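Local coordinates for uncharacterized protein (Leptotrichia buccalis, PDB 3T8K) that is of unknown function but folds as a stack of ankyrin-type helical hairpin repeats and is found as two copies in the crystal assembly, at residues 107-117 against 142-153; 132-140 against 165-173. All coordinates share one frame; numbering follows the deposited sequence.

How the interactions relate
Interaction 1 and interaction 2 join neighbouring parts of the ankyrin-type stack, one between loops and one between helices. Interaction 2 packs helix 129-140 beside helix 167-180. Interaction 1 packs the loop before the first of these helices, 107-117, against the loop that follows it, 142-153. Along the chain the four segments alternate, and the centres of the two contacts lie about 16 Å apart. They touch mainly through apolar side chains. L145 CD1 lies 3.7 Å from F140 CD1 and also packs against the backbone, 3.3 Å from I139 O. L147 CB lies 3.5 Å from M173 CE. The function is unknown, and neither contact can be tied to a site. Interaction 1 combines hydrogen bonds with packing, while interaction 2 is mainly packing.

Interaction 1: 107-117 against 142-153; sequences ITALYKPYKIV and QSGLQLLIKDKW
Two loops of the ankyrin-repeat fold lie side by side here, T108 meeting L145 and K115 meeting D151. Segment 107-117 precedes helix 129-140, and segment 142-153 follows it. The side-chain amide of Q146 reaches across as a donor. Its NE2 gives T108 O a hydrogen bond of 2.9 Å, with an N-H...O angle of 163°. The acceptor lies close to the amide plane of Q146. A water accepts from Q146 N and donates to the same T108 O, so this carbonyl takes two bonds. The amide also lies against L110, with Q146 NE2 3.5 Å from L110 CG. T108 CG2 sits over the 143-144 backbone, 3.3 Å from S143 O, and G144 has backbone angles that call for glycine. At the other end the backbone K152 N donates to Y114 O at 3.1 Å. K115 and I116 both face Y111 in a G1 beta bulge. Beside it D151 CA makes a C-H...O contact with K115 O. The rings of Y114 and W153 meet obliquely, their planes at 51°. Their polar ends bond to the second subunit, Y114 OH to G87 O and W153 NE1 to E131 OE1 of that chain. D151 holds its carboxylate between its own N and carbonyl carbon (chi1 68°). From there OD1 closes an Asx turn by accepting from W153 N at 2.7 Å.

Interaction 2: 132-140 against 165-173; sequences MIPLYKLIF and QKPIALKMM
Segment 132-140 of helix 129-140 and the opening turns 167-173 of helix 167-180 run nearly parallel, 20° apart, with segment axes 11.0 Å apart at closest approach. The nearest CA pairs are I133 with I168, Y136 with A169 and F140 with M172. K166 is the N-cap residue of the second helix. Y136 lays one ring face over A169 CA, and its OH comes to 3.5 Å from A169 CB. The selenium of selenomethionine M172 lies 3.6 Å from Y136 CB and makes an oblique Met-aromatic contact with the ring. The bend at the end of the M172 chain (chi3 78°) turns CE toward Y136 CB and F140 CD2, about 4.0 Å from each. I168 CG2 touches the CD2-CE2 side of the tyrosine ring. F140 has M172 O and M173 N over one face, and its CZ is 3.4 Å from CG of selenomethionine M173. The Y136 hydroxyl bonds to E129 OE2, and a water donates to it at 2.9 Å. That water accepts from K166 NZ, which also bonds to Y125 O. E129 further accepts from I168 N and A169 N, in the first turn of the second helix. A leucine in place of Y136 would probably leave the water and E129 without their hydroxyl partner and open a gap beside A169. With no direct hydrogen bond between the segments, their fit rests on apolar shape, and polar coupling passes through one water and the E129 carboxylate.

Interaction 1: 107-117 against 142-153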
loop_
_atom_site.group_PDB
_atom_site.type_symbol
_atom_site.label_atom_id
_atom_site.label_comp_id
_atom_site.label_asym_id
_atom_site.label_seq_id
_atom_site.Cartn_x
_atom_site.Cartn_y
_atom_site.Cartn_z
ATOM N N ILE A 107 -17.719 2.586 8.862
ATOM C CA ILE A 107 -16.606 1.685 9.135
ATOM C C ILE A 107 -17.040 0.218 9.122
ATOM O O ILE A 107 -16.196 -0.679 9.187
ATOM C CB ILE A 107 -15.922 2.035 10.489
ATOM C CG1 ILE A 107 -14.507 1.456 10.550
ATOM C CG2 ILE A 107 -16.783 1.582 11.677
ATOM C CD1 ILE A 107 -13.728 1.910 11.768
ATOM N N THR A 108 -18.347 -0.031 9.025
ATOM C CA THR A 108 -18.858 -1.414 9.081
ATOM C C THR A 108 -18.792 -2.125 7.732
ATOM O O THR A 108 -18.790 -3.348 7.662
ATOM C CB THR A 108 -20.317 -1.477 9.595
ATOM O OG1 THR A 108 -21.201 -0.907 8.620
ATOM C CG2 THR A 108 -20.460 -0.728 10.900
ATOM N N ALA A 109 -18.751 -1.352 6.653
ATOM C CA ALA A 109 -18.668 -1.937 5.318
ATOM C C ALA A 109 -17.355 -2.676 5.112
ATOM O O ALA A 109 -16.297 -2.211 5.534
ATOM C CB ALA A 109 -18.834 -0.845 4.260
ATOM N N LEU A 110 -17.429 -3.831 4.456
ATOM C CA LEU A 110 -16.249 -4.615 4.143
ATOM C C LEU A 110 -15.445 -3.988 3.030
ATOM O O LEU A 110 -15.930 -3.106 2.320
ATOM C CB LEU A 110 -16.651 -6.028 3.725
ATOM C CG LEU A 110 -17.372 -6.797 4.825
ATOM C CD1 LEU A 110 -17.556 -8.258 4.431
ATOM C CD2 LEU A 110 -16.595 -6.670 6.114
ATOM N N TYR A 111 -14.199 -4.421 2.898
ATOM C CA TYR A 111 -13.427 -4.105 1.707
ATOM C C TYR A 111 -13.777 -5.265 0.796
ATOM O O TYR A 111 -13.346 -6.393 1.028
ATOM C CB TYR A 111 -11.924 -4.068 2.012
ATOM C CG TYR A 111 -11.052 -3.955 0.774
ATOM C CD1 TYR A 111 -11.071 -2.803 -0.005
ATOM C CD2 TYR A 111 -10.205 -4.989 0.393
ATOM C CE1 TYR A 111 -10.281 -2.687 -1.130
ATOM C CE2 TYR A 111 -9.410 -4.883 -0.751
ATOM C CZ TYR A 111 -9.457 -3.731 -1.503
ATOM O OH TYR A 111 -8.676 -3.595 -2.636
ATOM N N LYS A 112 -14.602 -5.005 -0.214
ATOM C CA LYS A 112 -15.191 -6.089 -1.009
ATOM C C LYS A 112 -14.216 -7.037 -1.733
ATOM O O LYS A 112 -14.379 -8.251 -1.664
ATOM C CB LYS A 112 -16.248 -5.542 -1.979
ATOM C CG LYS A 112 -17.532 -5.135 -1.272
ATOM C CD LYS A 112 -18.433 -4.293 -2.159
ATOM C CE LYS A 112 -19.506 -3.593 -1.326
ATOM N NZ LYS A 112 -20.129 -2.448 -2.054
ATOM N N PRO A 113 -13.200 -6.494 -2.417
ATOM C CA PRO A 113 -12.340 -7.377 -3.215
ATOM C C PRO A 113 -11.788 -8.579 -2.443
ATOM O O PRO A 113 -11.588 -9.640 -3.036
ATOM C CB PRO A 113 -11.215 -6.440 -3.668
ATOM C CG PRO A 113 -11.888 -5.115 -3.777
ATOM C CD PRO A 113 -12.840 -5.075 -2.599
ATOM N N TYR A 114 -11.573 -8.425 -1.140
ATOM C CA TYR A 114 -11.034 -9.511 -0.327
ATOM C C TYR A 114 -12.011 -9.927 0.774
ATOM O O TYR A 114 -11.730 -10.835 1.550
ATOM C CB TYR A 114 -9.699 -9.091 0.290
ATOM C CG TYR A 114 -8.530 -9.080 -0.675
ATOM C CD1 TYR A 114 -8.550 -9.833 -1.843
ATOM C CD2 TYR A 114 -7.402 -8.312 -0.414
ATOM C CE1 TYR A 114 -7.467 -9.837 -2.720
ATOM C CE2 TYR A 114 -6.320 -8.304 -1.285
ATOM C CZ TYR A 114 -6.355 -9.066 -2.429
ATOM O OH TYR A 114 -5.274 -9.051 -3.279
ATOM N N LYS A 115 -13.160 -9.254 0.826
ATOM C CA LYS A 115 -14.174 -9.479 1.853
ATOM C C LYS A 115 -13.618 -9.444 3.278
ATOM O O LYS A 115 -13.880 -10.348 4.082
ATOM C CB LYS A 115 -14.942 -10.785 1.605
ATOM C CG LYS A 115 -16.449 -10.581 1.517
ATOM C CD LYS A 115 -17.227 -11.803 1.976
ATOM C CE LYS A 115 -17.056 -12.981 1.033
ATOM N NZ LYS A 115 -17.875 -14.149 1.474
ATOM N N ILE A 116 -12.870 -8.384 3.590
ATOM C CA ILE A 116 -12.230 -8.234 4.895
ATOM C C ILE A 116 -12.726 -6.994 5.626
ATOM O O ILE A 116 -13.138 -6.018 4.996
ATOM C CB ILE A 116 -10.690 -8.113 4.760
ATOM C CG1 ILE A 116 -10.304 -6.918 3.890
ATOM C CG2 ILE A 116 -10.089 -9.409 4.202
ATOM C CD1 ILE A 116 -8.808 -6.709 3.806
ATOM N N VAL A 117 -12.686 -7.017 6.954
ATOM C CA VAL A 117 -12.988 -5.785 7.692
ATOM C C VAL A 117 -12.024 -4.691 7.242
ATOM O O VAL A 117 -10.871 -4.961 6.884
ATOM C CB VAL A 117 -12.944 -5.959 9.214
ATOM C CG1 VAL A 117 -14.078 -6.883 9.669
ATOM C CG2 VAL A 117 -11.582 -6.503 9.661
ATOM N N GLN A 142 -18.725 1.239 17.561
ATOM C CA GLN A 142 -19.650 1.272 16.436
ATOM C C GLN A 142 -20.413 -0.049 16.320
ATOM O O GLN A 142 -19.816 -1.126 16.304
ATOM C CB GLN A 142 -18.895 1.558 15.137
ATOM C CG GLN A 142 -17.947 2.747 15.223
ATOM C CD GLN A 142 -18.638 4.018 15.684
ATOM O OE1 GLN A 142 -19.711 4.366 15.198
ATOM N NE2 GLN A 142 -18.027 4.713 16.636
ATOM N N SER A 143 -21.734 0.054 16.226
ATOM C CA SER A 143 -22.593 -1.097 15.996
ATOM C C SER A 143 -22.415 -1.607 14.580
ATOM O O SER A 143 -22.204 -0.821 13.658
ATOM C CB SER A 143 -24.054 -0.694 16.208
ATOM O OG SER A 143 -24.939 -1.755 15.888
ATOM N N GLY A 144 -22.494 -2.921 14.392
ATOM C CA GLY A 144 -22.489 -3.468 13.041
ATOM C C GLY A 144 -21.165 -3.967 12.482
ATOM O O GLY A 144 -21.075 -4.278 11.293
ATOM N N LEU A 145 -20.130 -4.058 13.311
ATOM C CA LEU A 145 -18.868 -4.626 12.832
ATOM C C LEU A 145 -19.066 -6.085 12.409
ATOM O O LEU A 145 -19.742 -6.856 13.091
ATOM C CB LEU A 145 -17.767 -4.519 13.888
ATOM C CG LEU A 145 -17.434 -3.100 14.360
ATOM C CD1 LEU A 145 -16.389 -3.126 15.475
ATOM C CD2 LEU A 145 -16.973 -2.239 13.200
ATOM N N GLN A 146 -18.478 -6.456 11.278
ATOM C CA GLN A 146 -18.676 -7.786 10.716
ATOM C C GLN A 146 -17.488 -8.667 11.072
ATOM O O GLN A 146 -16.619 -8.939 10.240
ATOM C CB GLN A 146 -18.865 -7.689 9.198
ATOM C CG GLN A 146 -20.051 -6.822 8.800
ATOM C CD GLN A 146 -20.348 -6.867 7.315
ATOM O OE1 GLN A 146 -20.738 -7.905 6.780
ATOM N NE2 GLN A 146 -20.171 -5.736 6.640
ATOM N N LEU A 147 -17.457 -9.105 12.324
ATOM C CA LEU A 147 -16.297 -9.809 12.866
ATOM C C LEU A 147 -16.283 -11.322 12.619
ATOM O O LEU A 147 -15.251 -11.961 12.811
ATOM C CB LEU A 147 -16.160 -9.538 14.372
ATOM C CG LEU A 147 -16.115 -8.089 14.877
ATOM C CD1 LEU A 147 -15.848 -8.080 16.381
ATOM C CD2 LEU A 147 -15.061 -7.267 14.147
ATOM N N LEU A 148 -17.413 -11.885 12.193
ATOM C CA LEU A 148 -17.553 -13.335 12.041
ATOM C C LEU A 148 -17.940 -13.717 10.624
ATOM O O LEU A 148 -18.555 -14.757 10.390
ATOM C CB LEU A 148 -18.598 -13.876 13.019
ATOM C CG LEU A 148 -18.196 -13.695 14.476
ATOM C CD1 LEU A 148 -19.337 -14.116 15.405
ATOM C CD2 LEU A 148 -16.927 -14.475 14.763
ATOM N N ILE A 149 -17.581 -12.860 9.682
ATOM C CA ILE A 149 -17.848 -13.106 8.283
ATOM C C ILE A 149 -16.569 -13.596 7.619
ATOM O O ILE A 149 -15.521 -12.964 7.742
ATOM C CB ILE A 149 -18.312 -11.810 7.586
ATOM C CG1 ILE A 149 -19.482 -11.182 8.349
ATOM C CG2 ILE A 149 -18.686 -12.084 6.137
ATOM C CD1 ILE A 149 -20.823 -11.779 8.016
ATOM N N LYS A 150 -16.664 -14.722 6.920
ATOM C CA LYS A 150 -15.527 -15.312 6.223
ATOM C C LYS A 150 -15.044 -14.425 5.091
ATOM O O LYS A 150 -15.844 -13.957 4.276
ATOM C CB LYS A 150 -15.918 -16.669 5.633
ATOM C CG LYS A 150 -16.479 -17.671 6.632
ATOM C CD LYS A 150 -15.379 -18.326 7.437
ATOM C CE LYS A 150 -15.756 -19.751 7.828
ATOM N NZ LYS A 150 -16.931 -19.798 8.746
ATOM N N ASP A 151 -13.733 -14.209 5.014
ATOM C CA ASP A 151 -13.179 -13.439 3.903
ATOM C C ASP A 151 -13.132 -14.312 2.654
ATOM O O ASP A 151 -13.650 -15.439 2.656
ATOM C CB ASP A 151 -11.800 -12.836 4.239
ATOM C CG ASP A 151 -10.695 -13.886 4.386
ATOM O OD1 ASP A 151 -10.894 -15.065 4.014
ATOM O OD2 ASP A 151 -9.600 -13.512 4.863
ATOM N N LYS A 152 -12.524 -13.785 1.599
ATOM C CA LYS A 152 -12.435 -14.469 0.318
ATOM C C LYS A 152 -11.783 -15.850 0.439
ATOM O O LYS A 152 -11.912 -16.679 -0.469
ATOM C CB LYS A 152 -11.662 -13.594 -0.673
ATOM C CG LYS A 152 -11.536 -14.150 -2.083
ATOM C CD LYS A 152 -10.644 -13.248 -2.919
ATOM C CE LYS A 152 -10.342 -13.846 -4.289
ATOM N NZ LYS A 152 -9.344 -13.027 -5.037
ATOM N N TRP A 153 -11.097 -16.109 1.554
ATOM C CA TRP A 153 -10.408 -17.395 1.722
ATOM C C TRP A 153 -10.862 -18.213 2.925
ATOM O O TRP A 153 -10.220 -19.204 3.275
ATOM C CB TRP A 153 -8.885 -17.209 1.746
ATOM C CG TRP A 153 -8.373 -16.515 0.536
ATOM C CD1 TRP A 153 -8.031 -17.084 -0.655
ATOM C CD2 TRP A 153 -8.163 -15.109 0.386
ATOM N NE1 TRP A 153 -7.618 -16.115 -1.538
ATOM C CE2 TRP A 153 -7.691 -14.895 -0.924
ATOM C CE3 TRP A 153 -8.328 -14.008 1.230
ATOM C CZ2 TRP A 153 -7.378 -13.629 -1.401
ATOM C CZ3 TRP A 153 -8.021 -12.754 0.752
ATOM C CH2 TRP A 153 -7.550 -12.573 -0.549
HETATM O O HOH W 1 -17.227 -4.486 9.518
HETATM O O HOH W 2 -20.101 -4.967 3.341
HETATM O O HOH W 3 -14.008 -10.994 6.763
#

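Interaction 2: 132-140 against 165-173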
loop_
_atom_site.group_PDB
_atom_site.type_symbol
_atom_site.label_atom_id
_atom_site.label_comp_id
_atom_site.label_asym_id
_atom_site.label_seq_id
_atom_site.Cartn_x
_atom_site.Cartn_y
_atom_site.Cartn_z
HETATM N N MSE A 132 -2.724 1.627 20.954
HETATM C CA MSE A 132 -3.835 1.338 20.040
HETATM C C MSE A 132 -5.198 1.508 20.718
HETATM O O MSE A 132 -6.227 1.521 20.058
HETATM C CB MSE A 132 -3.734 -0.101 19.500
HETATM C CG MSE A 132 -2.458 -0.431 18.725
HETATM SE SE MSE A 132 -2.370 0.608 17.096
HETATM C CE MSE A 132 -3.946 -0.121 16.227
ATOM N N ILE A 133 -5.211 1.605 22.040
ATOM C CA ILE A 133 -6.478 1.602 22.771
ATOM C C ILE A 133 -7.479 2.684 22.337
ATOM O O ILE A 133 -8.648 2.382 22.122
ATOM C CB ILE A 133 -6.266 1.615 24.302
ATOM C CG1 ILE A 133 -5.704 0.269 24.753
ATOM C CG2 ILE A 133 -7.575 1.900 25.021
ATOM C CD1 ILE A 133 -5.393 0.207 26.217
ATOM N N PRO A 134 -7.028 3.940 22.197
ATOM C CA PRO A 134 -7.987 4.949 21.733
ATOM C C PRO A 134 -8.627 4.551 20.404
ATOM O O PRO A 134 -9.849 4.645 20.268
ATOM C CB PRO A 134 -7.124 6.203 21.575
ATOM C CG PRO A 134 -6.008 6.001 22.555
ATOM C CD PRO A 134 -5.708 4.527 22.487
ATOM N N LEU A 135 -7.818 4.101 19.445
ATOM C CA LEU A 135 -8.345 3.652 18.161
ATOM C C LEU A 135 -9.271 2.444 18.322
ATOM O O LEU A 135 -10.335 2.394 17.715
ATOM C CB LEU A 135 -7.210 3.360 17.163
ATOM C CG LEU A 135 -7.620 2.790 15.808
ATOM C CD1 LEU A 135 -8.579 3.753 15.103
ATOM C CD2 LEU A 135 -6.396 2.511 14.920
ATOM N N TYR A 136 -8.872 1.475 19.149
ATOM C CA TYR A 136 -9.701 0.301 19.417
ATOM C C TYR A 136 -11.077 0.712 19.958
ATOM O O TYR A 136 -12.109 0.165 19.563
ATOM C CB TYR A 136 -9.021 -0.617 20.439
ATOM C CG TYR A 136 -7.852 -1.447 19.941
ATOM C CD1 TYR A 136 -7.636 -1.673 18.587
ATOM C CD2 TYR A 136 -6.974 -2.034 20.847
ATOM C CE1 TYR A 136 -6.566 -2.450 18.153
ATOM C CE2 TYR A 136 -5.910 -2.805 20.423
ATOM C CZ TYR A 136 -5.711 -3.014 19.084
ATOM O OH TYR A 136 -4.646 -3.782 18.679
ATOM N N LYS A 137 -11.083 1.677 20.870
ATOM C CA LYS A 137 -12.323 2.167 21.463
ATOM C C LYS A 137 -13.244 2.792 20.424
ATOM O O LYS A 137 -14.458 2.579 20.459
ATOM C CB LYS A 137 -12.030 3.166 22.582
ATOM C CG LYS A 137 -11.445 2.513 23.833
ATOM C CD LYS A 137 -11.264 3.538 24.943
ATOM C CE LYS A 137 -10.762 2.908 26.224
ATOM N NZ LYS A 137 -10.635 3.943 27.286
ATOM N N LEU A 138 -12.663 3.568 19.512
ATOM C CA LEU A 138 -13.431 4.196 18.444
ATOM C C LEU A 138 -14.120 3.121 17.621
ATOM O O LEU A 138 -15.327 3.170 17.386
ATOM C CB LEU A 138 -12.518 5.032 17.538
ATOM C CG LEU A 138 -12.029 6.374 18.077
ATOM C CD1 LEU A 138 -10.993 6.983 17.135
ATOM C CD2 LEU A 138 -13.208 7.325 18.280
ATOM N N ILE A 139 -13.341 2.138 17.185
ATOM C CA ILE A 139 -13.867 1.089 16.330
ATOM C C ILE A 139 -14.943 0.237 17.008
ATOM O O ILE A 139 -16.025 0.047 16.456
ATOM C CB ILE A 139 -12.736 0.205 15.779
ATOM C CG1 ILE A 139 -11.792 1.052 14.913
ATOM C CG2 ILE A 139 -13.308 -0.950 14.976
ATOM C CD1 ILE A 139 -10.579 0.291 14.410
ATOM N N PHE A 140 -14.661 -0.262 18.209
ATOM C CA PHE A 140 -15.594 -1.170 18.868
ATOM C C PHE A 140 -16.821 -0.488 19.473
ATOM O O PHE A 140 -17.727 -1.172 19.943
ATOM C CB PHE A 140 -14.869 -2.044 19.901
ATOM C CG PHE A 140 -13.865 -2.981 19.284
ATOM C CD1 PHE A 140 -14.282 -4.000 18.438
ATOM C CD2 PHE A 140 -12.510 -2.825 19.519
ATOM C CE1 PHE A 140 -13.368 -4.856 17.855
ATOM C CE2 PHE A 140 -11.589 -3.678 18.937
ATOM C CZ PHE A 140 -12.020 -4.698 18.107
ATOM N N GLN A 165 -0.239 -11.274 17.604
ATOM C CA GLN A 165 0.108 -11.161 19.011
ATOM C C GLN A 165 -0.541 -9.900 19.570
ATOM O O GLN A 165 0.142 -8.966 19.981
ATOM C CB GLN A 165 1.628 -11.160 19.205
ATOM C CG GLN A 165 2.197 -12.511 19.645
ATOM C CD GLN A 165 3.000 -13.212 18.558
ATOM O OE1 GLN A 165 4.230 -13.121 18.521
ATOM N NE2 GLN A 165 2.308 -13.925 17.674
ATOM N N LYS A 166 -1.874 -9.878 19.551
ATOM C CA LYS A 166 -2.647 -8.700 19.939
ATOM C C LYS A 166 -3.728 -9.072 20.953
ATOM O O LYS A 166 -4.914 -9.027 20.637
ATOM C CB LYS A 166 -3.315 -8.080 18.711
ATOM C CG LYS A 166 -2.363 -7.707 17.588
ATOM C CD LYS A 166 -1.417 -6.611 18.027
ATOM C CE LYS A 166 -0.674 -5.995 16.846
ATOM N NZ LYS A 166 -0.133 -4.674 17.255
ATOM N N PRO A 167 -3.323 -9.439 22.176
ATOM C CA PRO A 167 -4.282 -9.926 23.175
ATOM C C PRO A 167 -5.357 -8.898 23.523
ATOM O O PRO A 167 -6.493 -9.276 23.827
ATOM C CB PRO A 167 -3.399 -10.218 24.394
ATOM C CG PRO A 167 -2.167 -9.384 24.178
ATOM C CD PRO A 167 -1.947 -9.416 22.699
ATOM N N ILE A 168 -5.011 -7.616 23.488
ATOM C CA ILE A 168 -5.985 -6.581 23.831
ATOM C C ILE A 168 -7.083 -6.503 22.771
ATOM O O ILE A 168 -8.270 -6.472 23.091
ATOM C CB ILE A 168 -5.324 -5.195 24.024
ATOM C CG1 ILE A 168 -4.267 -5.261 25.129
ATOM C CG2 ILE A 168 -6.371 -4.151 24.372
ATOM C CD1 ILE A 168 -3.644 -3.920 25.475
ATOM N N ALA A 169 -6.686 -6.482 21.504
ATOM C CA ALA A 169 -7.660 -6.482 20.421
ATOM C C ALA A 169 -8.537 -7.734 20.504
ATOM O O ALA A 169 -9.737 -7.681 20.239
ATOM C CB ALA A 169 -6.957 -6.410 19.074
ATOM N N LEU A 170 -7.937 -8.861 20.875
ATOM C CA LEU A 170 -8.674 -10.121 20.901
ATOM C C LEU A 170 -9.750 -10.071 21.974
ATOM O O LEU A 170 -10.892 -10.455 21.742
ATOM C CB LEU A 170 -7.738 -11.308 21.158
ATOM C CG LEU A 170 -8.479 -12.643 21.259
ATOM C CD1 LEU A 170 -9.124 -12.974 19.921
ATOM C CD2 LEU A 170 -7.541 -13.762 21.701
ATOM N N LYS A 171 -9.362 -9.596 23.152
ATOM C CA LYS A 171 -10.277 -9.455 24.280
ATOM C C LYS A 171 -11.431 -8.527 23.926
ATOM O O LYS A 171 -12.590 -8.819 24.207
ATOM C CB LYS A 171 -9.525 -8.917 25.496
ATOM C CG LYS A 171 -10.400 -8.674 26.729
ATOM C CD LYS A 171 -11.316 -9.852 27.001
ATOM C CE LYS A 171 -12.293 -9.539 28.129
ATOM N NZ LYS A 171 -13.389 -10.539 28.176
HETATM N N MSE A 172 -11.110 -7.405 23.299
HETATM C CA MSE A 172 -12.141 -6.440 22.952
HETATM C C MSE A 172 -13.096 -6.972 21.883
HETATM O O MSE A 172 -14.289 -6.667 21.906
HETATM C CB MSE A 172 -11.512 -5.107 22.546
HETATM C CG MSE A 172 -10.807 -4.421 23.713
HETATM SE SE MSE A 172 -10.013 -2.716 23.218
HETATM C CE MSE A 172 -11.629 -1.634 23.231
HETATM N N MSE A 173 -12.583 -7.776 20.954
HETATM C CA MSE A 173 -13.441 -8.373 19.935
HETATM C C MSE A 173 -14.360 -9.424 20.541
HETATM O O MSE A 173 -15.532 -9.508 20.180
HETATM C CB MSE A 173 -12.621 -9.013 18.816
HETATM C CG MSE A 173 -12.160 -8.074 17.735
HETATM SE SE MSE A 173 -11.385 -9.165 16.320
HETATM C CE MSE A 173 -12.971 -10.011 15.649
HETATM O O HOH W 4 -2.592 -3.411 16.674
#